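Local coordinates for protein nucleoside kinase (Methanococcus jannaschii, PDB 2C4E) that phosphorylates a broad range of nucleosides, inosine, guanosine and cytidine best, to their monophosphates, with ATP as preferred phosphate donor and magnesium or manganese as cofactor, at residues 127-132 and 145-150; 188-193 and 199-204; 275-280 and 286-291. All coordinates share one frame; numbering follows the deposited sequence.

Contact 1 (127-132 and 145-150); sequences PNFNTE and LKCAKK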
loop_
_atom_site.group_PDB
_atom_site.type_symbol
_atom_site.label_atom_id
_atom_site.label_comp_id
_atom_site.label_asym_id
_atom_site.label_seq_id
_atom_site.Cartn_x
_atom_site.Cartn_y
_atom_site.Cartn_z
ATOM N N PRO A 127 -10.940 30.044 -1.509
ATOM C CA PRO A 127 -12.026 30.945 -1.894
ATOM C C PRO A 127 -12.523 31.685 -0.674
ATOM O O PRO A 127 -12.109 31.360 0.438
ATOM C CB PRO A 127 -13.096 29.982 -2.405
ATOM C CG PRO A 127 -12.909 28.774 -1.602
ATOM C CD PRO A 127 -11.420 28.665 -1.337
ATOM N N ASN A 128 -13.389 32.678 -0.872
ATOM C CA ASN A 128 -14.165 33.198 0.233
ATOM C C ASN A 128 -15.096 32.080 0.721
ATOM O O ASN A 128 -15.597 31.268 -0.066
ATOM C CB ASN A 128 -14.956 34.448 -0.162
ATOM C CG ASN A 128 -14.055 35.648 -0.434
ATOM O OD1 ASN A 128 -14.001 36.160 -1.556
ATOM N ND2 ASN A 128 -13.331 36.094 0.596
ATOM N N PHE A 129 -15.272 32.018 2.028
ATOM C CA PHE A 129 -16.153 31.070 2.658
ATOM C C PHE A 129 -17.357 31.830 3.161
ATOM O O PHE A 129 -17.219 32.924 3.712
ATOM C CB PHE A 129 -15.431 30.417 3.842
ATOM C CG PHE A 129 -14.172 29.678 3.458
ATOM C CD1 PHE A 129 -14.251 28.466 2.818
ATOM C CD2 PHE A 129 -12.922 30.202 3.732
ATOM C CE1 PHE A 129 -13.104 27.776 2.470
ATOM C CE2 PHE A 129 -11.783 29.501 3.369
ATOM C CZ PHE A 129 -11.895 28.290 2.755
ATOM N N ASN A 130 -18.541 31.260 2.970
ATOM C CA ASN A 130 -19.761 31.881 3.440
ATOM C C ASN A 130 -20.401 31.107 4.573
ATOM O O ASN A 130 -21.572 31.328 4.897
ATOM C CB ASN A 130 -20.756 32.018 2.271
ATOM C CG ASN A 130 -20.229 32.903 1.162
ATOM O OD1 ASN A 130 -20.428 32.613 -0.034
ATOM N ND2 ASN A 130 -19.568 34.000 1.537
ATOM N N THR A 131 -19.627 30.221 5.187
ATOM C CA THR A 131 -20.110 29.363 6.256
ATOM C C THR A 131 -19.882 29.956 7.648
ATOM O O THR A 131 -19.064 30.841 7.832
ATOM C CB THR A 131 -19.397 28.003 6.166
ATOM O OG1 THR A 131 -17.988 28.206 5.957
ATOM C CG2 THR A 131 -19.882 27.236 4.943
ATOM N N GLU A 132 -20.614 29.452 8.634
ATOM C CA GLU A 132 -20.440 29.914 10.009
ATOM C C GLU A 132 -19.087 29.521 10.579
ATOM O O GLU A 132 -18.519 30.277 11.344
ATOM C CB GLU A 132 -21.544 29.380 10.908
ATOM C CG GLU A 132 -22.802 30.220 10.771
ATOM C CD GLU A 132 -24.004 29.672 11.488
ATOM O OE1 GLU A 132 -23.840 28.884 12.443
ATOM O OE2 GLU A 132 -25.120 30.080 11.091
ATOM N N LEU A 145 -2.900 27.682 6.575
ATOM C CA LEU A 145 -2.700 29.027 7.122
ATOM C C LEU A 145 -3.392 30.073 6.253
ATOM O O LEU A 145 -4.024 31.004 6.774
ATOM C CB LEU A 145 -1.209 29.347 7.266
ATOM C CG LEU A 145 -0.850 30.740 7.790
ATOM C CD1 LEU A 145 -1.489 31.024 9.159
ATOM C CD2 LEU A 145 0.652 30.899 7.869
ATOM N N LYS A 146 -3.305 29.948 4.931
ATOM C CA LYS A 146 -4.027 30.881 4.068
ATOM C C LYS A 146 -5.510 30.862 4.389
ATOM O O LYS A 146 -6.140 31.904 4.439
ATOM C CB LYS A 146 -3.861 30.555 2.580
ATOM C CG LYS A 146 -2.471 30.757 2.024
ATOM C CD LYS A 146 -2.454 30.347 0.559
ATOM C CE LYS A 146 -1.167 30.743 -0.129
ATOM N NZ LYS A 146 -1.000 30.039 -1.437
ATOM N N CYS A 147 -6.062 29.668 4.616
ATOM C CA CYS A 147 -7.481 29.528 4.936
ATOM C C CYS A 147 -7.820 30.234 6.241
ATOM O O CYS A 147 -8.806 30.989 6.287
ATOM C CB CYS A 147 -7.894 28.061 5.027
ATOM S SG CYS A 147 -7.922 27.227 3.430
ATOM N N ALA A 148 -6.992 30.025 7.263
ATOM C CA ALA A 148 -7.210 30.631 8.579
ATOM C C ALA A 148 -7.147 32.138 8.469
ATOM O O ALA A 148 -7.995 32.822 9.001
ATOM C CB ALA A 148 -6.184 30.149 9.578
ATOM N N LYS A 149 -6.138 32.647 7.760
ATOM C CA LYS A 149 -5.943 34.096 7.671
ATOM C C LYS A 149 -7.032 34.766 6.836
ATOM O O LYS A 149 -7.440 35.880 7.145
ATOM C CB LYS A 149 -4.525 34.425 7.164
ATOM C CG LYS A 149 -3.465 34.120 8.214
ATOM C CD LYS A 149 -2.028 34.348 7.763
ATOM C CE LYS A 149 -1.634 35.807 7.796
ATOM N NZ LYS A 149 -0.154 35.961 7.722
ATOM N N LYS A 150 -7.551 34.088 5.815
ATOM C CA LYS A 150 -8.663 34.626 5.032
ATOM C C LYS A 150 -10.003 34.602 5.768
ATOM O O LYS A 150 -10.803 35.552 5.670
ATOM C CB LYS A 150 -8.801 33.858 3.717
ATOM C CG LYS A 150 -9.660 34.569 2.661
ATOM C CD LYS A 150 -9.658 33.787 1.361
ATOM C CE LYS A 150 -10.520 34.448 0.310
ATOM N NZ LYS A 150 -9.979 35.751 -0.143
HETATM O O HOH W 1 -10.856 37.853 1.355
#

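Contact 2 (188-193 and 199-204); sequences HEFERA and FEIDDY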
loop_
_atom_site.group_PDB
_atom_site.type_symbol
_atom_site.label_atom_id
_atom_site.label_comp_id
_atom_site.label_asym_id
_atom_site.label_seq_id
_atom_site.Cartn_x
_atom_site.Cartn_y
_atom_site.Cartn_z
ATOM N N HIS A 188 -0.957 14.902 23.861
ATOM C CA HIS A 188 0.456 14.794 23.502
ATOM C C HIS A 188 0.878 15.964 22.620
ATOM O O HIS A 188 1.963 16.525 22.775
ATOM C CB HIS A 188 0.728 13.468 22.787
ATOM C CG HIS A 188 0.666 12.271 23.684
ATOM N ND1 HIS A 188 0.749 12.360 25.057
ATOM C CD2 HIS A 188 0.533 10.953 23.402
ATOM C CE1 HIS A 188 0.678 11.149 25.582
ATOM N NE2 HIS A 188 0.546 10.278 24.598
ATOM N N GLU A 189 -0.005 16.338 21.707
ATOM C CA GLU A 189 0.262 17.380 20.752
ATOM C C GLU A 189 0.199 18.725 21.494
ATOM O O GLU A 189 1.019 19.591 21.268
ATOM C CB GLU A 189 -0.715 17.196 19.565
ATOM C CG GLU A 189 -1.029 15.687 19.385
ATOM C CD GLU A 189 -1.201 15.205 17.968
ATOM O OE1 GLU A 189 -2.249 15.526 17.351
ATOM O OE2 GLU A 189 -0.319 14.432 17.518
ATOM N N PHE A 190 -0.712 18.842 22.453
ATOM C CA PHE A 190 -0.825 20.047 23.268
ATOM C C PHE A 190 0.492 20.262 24.073
ATOM O O PHE A 190 1.017 21.384 24.136
ATOM C CB PHE A 190 -2.018 19.923 24.218
ATOM C CG PHE A 190 -2.110 21.043 25.221
ATOM C CD1 PHE A 190 -2.469 22.313 24.803
ATOM C CD2 PHE A 190 -1.828 20.825 26.565
ATOM C CE1 PHE A 190 -2.558 23.359 25.720
ATOM C CE2 PHE A 190 -1.904 21.868 27.482
ATOM C CZ PHE A 190 -2.282 23.137 27.045
ATOM N N GLU A 191 1.028 19.195 24.659
ATOM C CA GLU A 191 2.244 19.328 25.447
ATOM C C GLU A 191 3.364 19.756 24.494
ATOM O O GLU A 191 4.193 20.585 24.849
ATOM C CB GLU A 191 2.562 18.046 26.284
ATOM C CG GLU A 191 1.513 17.800 27.394
ATOM C CD GLU A 191 1.732 16.549 28.282
ATOM O OE1 GLU A 191 2.584 15.680 27.988
ATOM O OE2 GLU A 191 1.025 16.417 29.318
ATOM N N ARG A 192 3.368 19.224 23.271
ATOM C CA ARG A 192 4.463 19.499 22.338
ATOM C C ARG A 192 4.391 20.935 21.850
ATOM O O ARG A 192 5.411 21.628 21.772
ATOM C CB ARG A 192 4.423 18.531 21.155
ATOM C CG ARG A 192 5.264 18.947 19.945
ATOM C CD ARG A 192 5.903 17.780 19.203
ATOM N NE ARG A 192 6.764 18.235 18.113
ATOM C CZ ARG A 192 7.464 17.437 17.313
ATOM N NH1 ARG A 192 7.426 16.116 17.465
ATOM N NH2 ARG A 192 8.211 17.963 16.350
ATOM N N ALA A 193 3.173 21.359 21.529
ATOM C CA ALA A 193 2.901 22.710 21.065
ATOM C C ALA A 193 3.243 23.709 22.162
ATOM O O ALA A 193 3.831 24.750 21.878
ATOM C CB ALA A 193 1.448 22.869 20.650
ATOM N N PHE A 199 4.099 28.297 25.856
ATOM C CA PHE A 199 2.747 28.713 26.229
ATOM C C PHE A 199 2.216 27.923 27.405
ATOM O O PHE A 199 2.372 26.705 27.472
ATOM C CB PHE A 199 1.792 28.490 25.058
ATOM C CG PHE A 199 1.653 29.666 24.127
ATOM C CD1 PHE A 199 0.536 29.764 23.307
ATOM C CD2 PHE A 199 2.631 30.649 24.033
ATOM C CE1 PHE A 199 0.393 30.814 22.427
ATOM C CE2 PHE A 199 2.466 31.718 23.143
ATOM C CZ PHE A 199 1.346 31.791 22.358
ATOM N N GLU A 200 1.569 28.633 28.320
ATOM C CA GLU A 200 0.651 28.047 29.276
ATOM C C GLU A 200 -0.761 28.285 28.722
ATOM O O GLU A 200 -0.939 28.957 27.696
ATOM C CB GLU A 200 0.812 28.700 30.653
ATOM C CG GLU A 200 2.160 28.448 31.318
ATOM C CD GLU A 200 2.419 29.386 32.489
ATOM O OE1 GLU A 200 2.596 30.603 32.250
ATOM O OE2 GLU A 200 2.442 28.919 33.651
ATOM N N ILE A 201 -1.754 27.715 29.394
ATOM C CA ILE A 201 -3.137 27.800 28.947
ATOM C C ILE A 201 -3.558 29.249 28.711
ATOM O O ILE A 201 -4.198 29.553 27.706
ATOM C CB ILE A 201 -4.062 27.071 29.957
ATOM C CG1 ILE A 201 -3.936 25.554 29.733
ATOM C CG2 ILE A 201 -5.531 27.502 29.787
ATOM C CD1 ILE A 201 -4.218 24.711 30.941
ATOM N N ASP A 202 -3.176 30.145 29.613
ATOM C CA ASP A 202 -3.609 31.538 29.527
ATOM C C ASP A 202 -3.046 32.226 28.282
ATOM O O ASP A 202 -3.691 33.126 27.726
ATOM C CB ASP A 202 -3.228 32.314 30.795
ATOM C CG ASP A 202 -4.154 32.020 31.966
ATOM O OD1 ASP A 202 -3.960 32.621 33.036
ATOM O OD2 ASP A 202 -5.099 31.208 31.923
ATOM N N ASP A 203 -1.850 31.814 27.852
ATOM C CA ASP A 203 -1.293 32.308 26.588
ATOM C C ASP A 203 -2.119 31.912 25.369
ATOM O O ASP A 203 -2.281 32.714 24.463
ATOM C CB ASP A 203 0.147 31.855 26.395
ATOM C CG ASP A 203 1.048 32.322 27.513
ATOM O OD1 ASP A 203 1.315 33.542 27.601
ATOM O OD2 ASP A 203 1.522 31.548 28.368
ATOM N N TYR A 204 -2.601 30.671 25.319
ATOM C CA TYR A 204 -3.533 30.291 24.260
ATOM C C TYR A 204 -4.769 31.147 24.310
ATOM O O TYR A 204 -5.278 31.572 23.267
ATOM C CB TYR A 204 -3.965 28.842 24.382
ATOM C CG TYR A 204 -2.884 27.864 24.061
ATOM C CD1 TYR A 204 -2.135 27.276 25.075
ATOM C CD2 TYR A 204 -2.616 27.497 22.751
ATOM C CE1 TYR A 204 -1.139 26.364 24.792
ATOM C CE2 TYR A 204 -1.631 26.581 22.453
ATOM C CZ TYR A 204 -0.888 26.014 23.481
ATOM O OH TYR A 204 0.091 25.086 23.199
#

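Contact 3 (275-280 and 286-291); sequences SFVVEA and NLPTWD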
loop_
_atom_site.group_PDB
_atom_site.type_symbol
_atom_site.label_atom_id
_atom_site.label_comp_id
_atom_site.label_asym_id
_atom_site.label_seq_id
_atom_site.Cartn_x
_atom_site.Cartn_y
_atom_site.Cartn_z
ATOM N N SER A 275 -18.060 8.056 20.781
ATOM C CA SER A 275 -18.367 6.750 21.357
ATOM C C SER A 275 -19.027 5.808 20.348
ATOM O O SER A 275 -18.949 4.594 20.508
ATOM C CB SER A 275 -19.244 6.898 22.609
ATOM O OG SER A 275 -20.599 7.174 22.284
ATOM N N PHE A 276 -19.680 6.359 19.320
ATOM C CA PHE A 276 -20.270 5.539 18.255
ATOM C C PHE A 276 -19.244 5.087 17.223
ATOM O O PHE A 276 -19.274 3.946 16.755
ATOM C CB PHE A 276 -21.372 6.298 17.519
ATOM C CG PHE A 276 -22.677 6.306 18.225
ATOM C CD1 PHE A 276 -23.063 7.404 18.985
ATOM C CD2 PHE A 276 -23.537 5.228 18.128
ATOM C CE1 PHE A 276 -24.276 7.404 19.645
ATOM C CE2 PHE A 276 -24.748 5.232 18.784
ATOM C CZ PHE A 276 -25.118 6.327 19.542
ATOM N N VAL A 277 -18.363 6.001 16.834
ATOM C CA VAL A 277 -17.474 5.744 15.703
ATOM C C VAL A 277 -16.469 4.650 16.028
ATOM O O VAL A 277 -16.138 3.829 15.175
ATOM C CB VAL A 277 -16.771 7.042 15.233
ATOM C CG1 VAL A 277 -15.827 6.762 14.075
ATOM C CG2 VAL A 277 -17.807 8.022 14.807
ATOM N N VAL A 278 -16.011 4.613 17.273
ATOM C CA VAL A 278 -15.082 3.571 17.711
ATOM C C VAL A 278 -15.655 2.147 17.711
ATOM O O VAL A 278 -14.907 1.192 17.915
ATOM C CB VAL A 278 -14.493 3.864 19.118
ATOM C CG1 VAL A 278 -13.675 5.129 19.096
ATOM C CG2 VAL A 278 -15.591 3.954 20.181
ATOM N N GLU A 279 -16.957 1.995 17.478
ATOM C CA GLU A 279 -17.598 0.677 17.517
ATOM C C GLU A 279 -17.462 -0.129 16.222
ATOM O O GLU A 279 -17.865 -1.295 16.178
ATOM C CB GLU A 279 -19.081 0.807 17.871
ATOM C CG GLU A 279 -19.330 1.503 19.196
ATOM C CD GLU A 279 -20.796 1.569 19.576
ATOM O OE1 GLU A 279 -21.667 1.200 18.754
ATOM O OE2 GLU A 279 -21.075 1.982 20.716
ATOM N N ALA A 280 -16.907 0.482 15.174
ATOM C CA ALA A 280 -16.720 -0.201 13.889
ATOM C C ALA A 280 -15.454 0.250 13.175
ATOM O O ALA A 280 -14.902 1.316 13.470
ATOM C CB ALA A 280 -17.922 0.027 12.992
ATOM N N ASN A 286 -19.653 4.041 11.255
ATOM C CA ASN A 286 -20.678 4.056 12.304
ATOM C C ASN A 286 -20.936 5.457 12.839
ATOM O O ASN A 286 -21.142 5.641 14.040
ATOM C CB ASN A 286 -20.293 3.108 13.459
ATOM C CG ASN A 286 -21.497 2.653 14.283
ATOM O OD1 ASN A 286 -21.470 2.676 15.526
ATOM N ND2 ASN A 286 -22.555 2.230 13.601
ATOM N N LEU A 287 -20.951 6.436 11.936
ATOM C CA LEU A 287 -21.246 7.810 12.327
ATOM C C LEU A 287 -22.722 7.914 12.698
ATOM O O LEU A 287 -23.593 7.464 11.944
ATOM C CB LEU A 287 -20.877 8.794 11.212
ATOM C CG LEU A 287 -19.375 9.049 11.066
ATOM C CD1 LEU A 287 -19.086 9.764 9.761
ATOM C CD2 LEU A 287 -18.801 9.845 12.222
ATOM N N PRO A 288 -23.015 8.456 13.881
ATOM C CA PRO A 288 -24.394 8.499 14.367
ATOM C C PRO A 288 -25.205 9.711 13.894
ATOM O O PRO A 288 -24.652 10.734 13.476
ATOM C CB PRO A 288 -24.201 8.568 15.877
ATOM C CG PRO A 288 -22.969 9.407 16.024
ATOM C CD PRO A 288 -22.071 9.028 14.863
ATOM N N THR A 289 -26.523 9.583 14.002
ATOM C CA THR A 289 -27.432 10.705 13.832
ATOM C C THR A 289 -27.497 11.521 15.110
ATOM O O THR A 289 -27.097 11.059 16.176
ATOM C CB THR A 289 -28.848 10.230 13.525
ATOM O OG1 THR A 289 -29.340 9.423 14.609
ATOM C CG2 THR A 289 -28.886 9.325 12.301
ATOM N N TRP A 290 -28.059 12.716 14.990
ATOM C CA TRP A 290 -28.217 13.626 16.109
ATOM C C TRP A 290 -29.056 13.006 17.228
ATOM O O TRP A 290 -28.661 13.002 18.389
ATOM C CB TRP A 290 -28.869 14.930 15.644
ATOM C CG TRP A 290 -29.023 15.868 16.777
ATOM C CD1 TRP A 290 -30.160 16.116 17.490
ATOM C CD2 TRP A 290 -27.990 16.642 17.383
ATOM N NE1 TRP A 290 -29.898 17.023 18.489
ATOM C CE2 TRP A 290 -28.571 17.360 18.445
ATOM C CE3 TRP A 290 -26.630 16.834 17.110
ATOM C CZ2 TRP A 290 -27.838 18.229 19.249
ATOM C CZ3 TRP A 290 -25.902 17.697 17.912
ATOM C CH2 TRP A 290 -26.504 18.387 18.960
ATOM N N ASP A 291 -30.219 12.481 16.877
ATOM C CA ASP A 291 -31.095 11.919 17.902
ATOM C C ASP A 291 -30.437 10.736 18.602
ATOM O O ASP A 291 -30.618 10.564 19.800
ATOM C CB ASP A 291 -32.461 11.532 17.331
ATOM C CG ASP A 291 -33.316 12.741 16.982
ATOM O OD1 ASP A 291 -32.963 13.897 17.351
ATOM O OD2 ASP A 291 -34.370 12.622 16.331
HETATM O O HOH W 2 -16.892 3.666 12.533
#

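Contact 1 (127-132 and 145-150)
Water 1 joins the tips of Lys-150 and Asn-128: it accepts from Lys-150 NZ at 2.7 Å and from Asn-128 ND2 at 3.1 Å. The two nitrogens, both donors, come within 3.4 Å of each other (Asn-128 ND2 to Lys-150 NZ), so the water rather than a direct bond reconciles them. The lysine chain is extended from the helix as far as CE, which puts Lys-150 CE 3.3 Å from Asn-128 ND2; the bend at chi4 (67°) then turns NZ to the water. The two side chains meet at about a right angle. The same methylene carbon, Lys-150 CE, also lies 3.5 Å from Pro-127 O. That carbonyl oxygen is buried here without a hydrogen-bonding partner in the model; it lies against the aliphatic end of the lysine and over one face of the Phe-129 ring, displaced toward the rim.

The contact belongs to a beta-alpha-beta unit of the ribokinase fold, made of strand 131-136, helix 141-151 and strand 156-159. Residues 127-130 lead into the first strand, and the helix presents its last turns to them. Deeper in, the Phe-129 ring points its CZ corner at the helix, and Cys-147 SG meets it at 4.2 Å from Phe-129 CZ. The sulfur lies at the ring edge, 79° off the normal, in a sulfur-aromatic contact. With chi1 at -60° the ring swings away from its own carbonyl carbon and in beneath the Pro-127 carbonyl. Leu-62, Thr-9 and Val-134 of the central sheet also touch this ring, while Cys-147 rests on Pro-126, Val-11 and Ile-136. The backbone oxygen Phe-129 O takes hydrogen bonds from Lys-4 NZ and Asn-155 ND2.

Contact 2 (188-193 and 199-204)
Phe-190 reaches from helix 187-197 to the side chains of Ile-201 and Tyr-204 at the start of the next helix. From CB, chi1 of 173° sets CG opposite the backbone nitrogen and carries the ring toward helix 201-205. Its CD1 comes within 4.1 Å of Tyr-204 OH. One atom further, Phe-190 CE1 makes the tightest approach, 3.5 Å to Tyr-204 CE1. At the far end Phe-190 CZ meets the CG1 branch of Ile-201 at 4.0 Å, the two side chains crossing at about a right angle. The aromatic rings are inclined by 35° with centroids 5.4 Å apart, an oblique pairing.

The tip of Tyr-204 reaches helix 187-197 at Ala-193, whose CB lies 3.6 Å from Tyr-204 OH; that hydroxyl is hydrogen-bonded to Ser-194 OG. Phe-199 CD1 sits over the centre of one face of the tyrosine ring. The second helix starts after its N-cap, Glu-200, whose backbone N donates to Asp-203 OD2 (2.9 Å, 165°) at the anti lone pair, one half of a capping box.

Beneath the corner between helices 187-197 and 201-205 lies the central sheet: Phe-190 packs on Met-185, Leu-211 and Val-213, Tyr-204 on Leu-183, Met-185 and Leu-211, from strands 182-186 and 210-214. Helix 170-178 flanks the corner, with Leu-173 against Ala-193 and Ile-177 against Tyr-204.

Contact 3 (275-280 and 286-291)
The Phe-276 ring has Pro-288 over one face: Pro-288 CB is 3.8 Å from the ring centroid and 23° off its normal, a CH-pi contact displaced toward the rim on the CD1 side. The amide end of Asn-286 lies at the ring edge, its plane turned 57° from the ring. Arg-296 adds a cation-pi contact to the same phenylalanine.

Next along, Val-277 and Leu-287 lie side by side and point the same way; Val-277 CG2 presses to 3.3 Å from Leu-287 CD2, a close, somewhat compressed methyl contact. A type I turn from Val-277 to Ala-280 brings Ala-280 CB to 3.9 Å from Asn-286 CB. Water 2 accepts from Asn-286 N at 3.1 Å and lies 2.8 Å from Val-277 O.

The contact thus packs the end of helix 263-277 against the approach to helix 290-299, where Thr-289 takes the N-cap position, its OG1 in a weak hydrogen bond with Lys-292 N. Arg-296 of that final helix also forms a salt bridge with Glu-279. Leu-287 turns to Val-50 and Lys-54 of helix 44-54, and Val-277 touches Ser-248 of helix 245-258.

How the contacts relate
The three contacts follow one another along the chain without touching, with centres about 24 Å (contacts 1 and 2), about 29 Å (1 and 3) and about 30 Å (2 and 3) apart. Contacts 1 and 3 lie on opposite sides of the chain's centre. Contact 1 lies away from the nucleoside and ATP sites. Contact 2 lies near the ATP site: the side chain of Phe-190 is about 7 Å from those of Asn-186 and Lys-215, both ATP-binding. Contact 3 lies near the nucleoside site, where the side chain of Leu-287 comes about 6 Å from that of Asn-47 and about 7 Å from that of Asp-247; both bind the substrate, and Asp-247 is probably the proton acceptor.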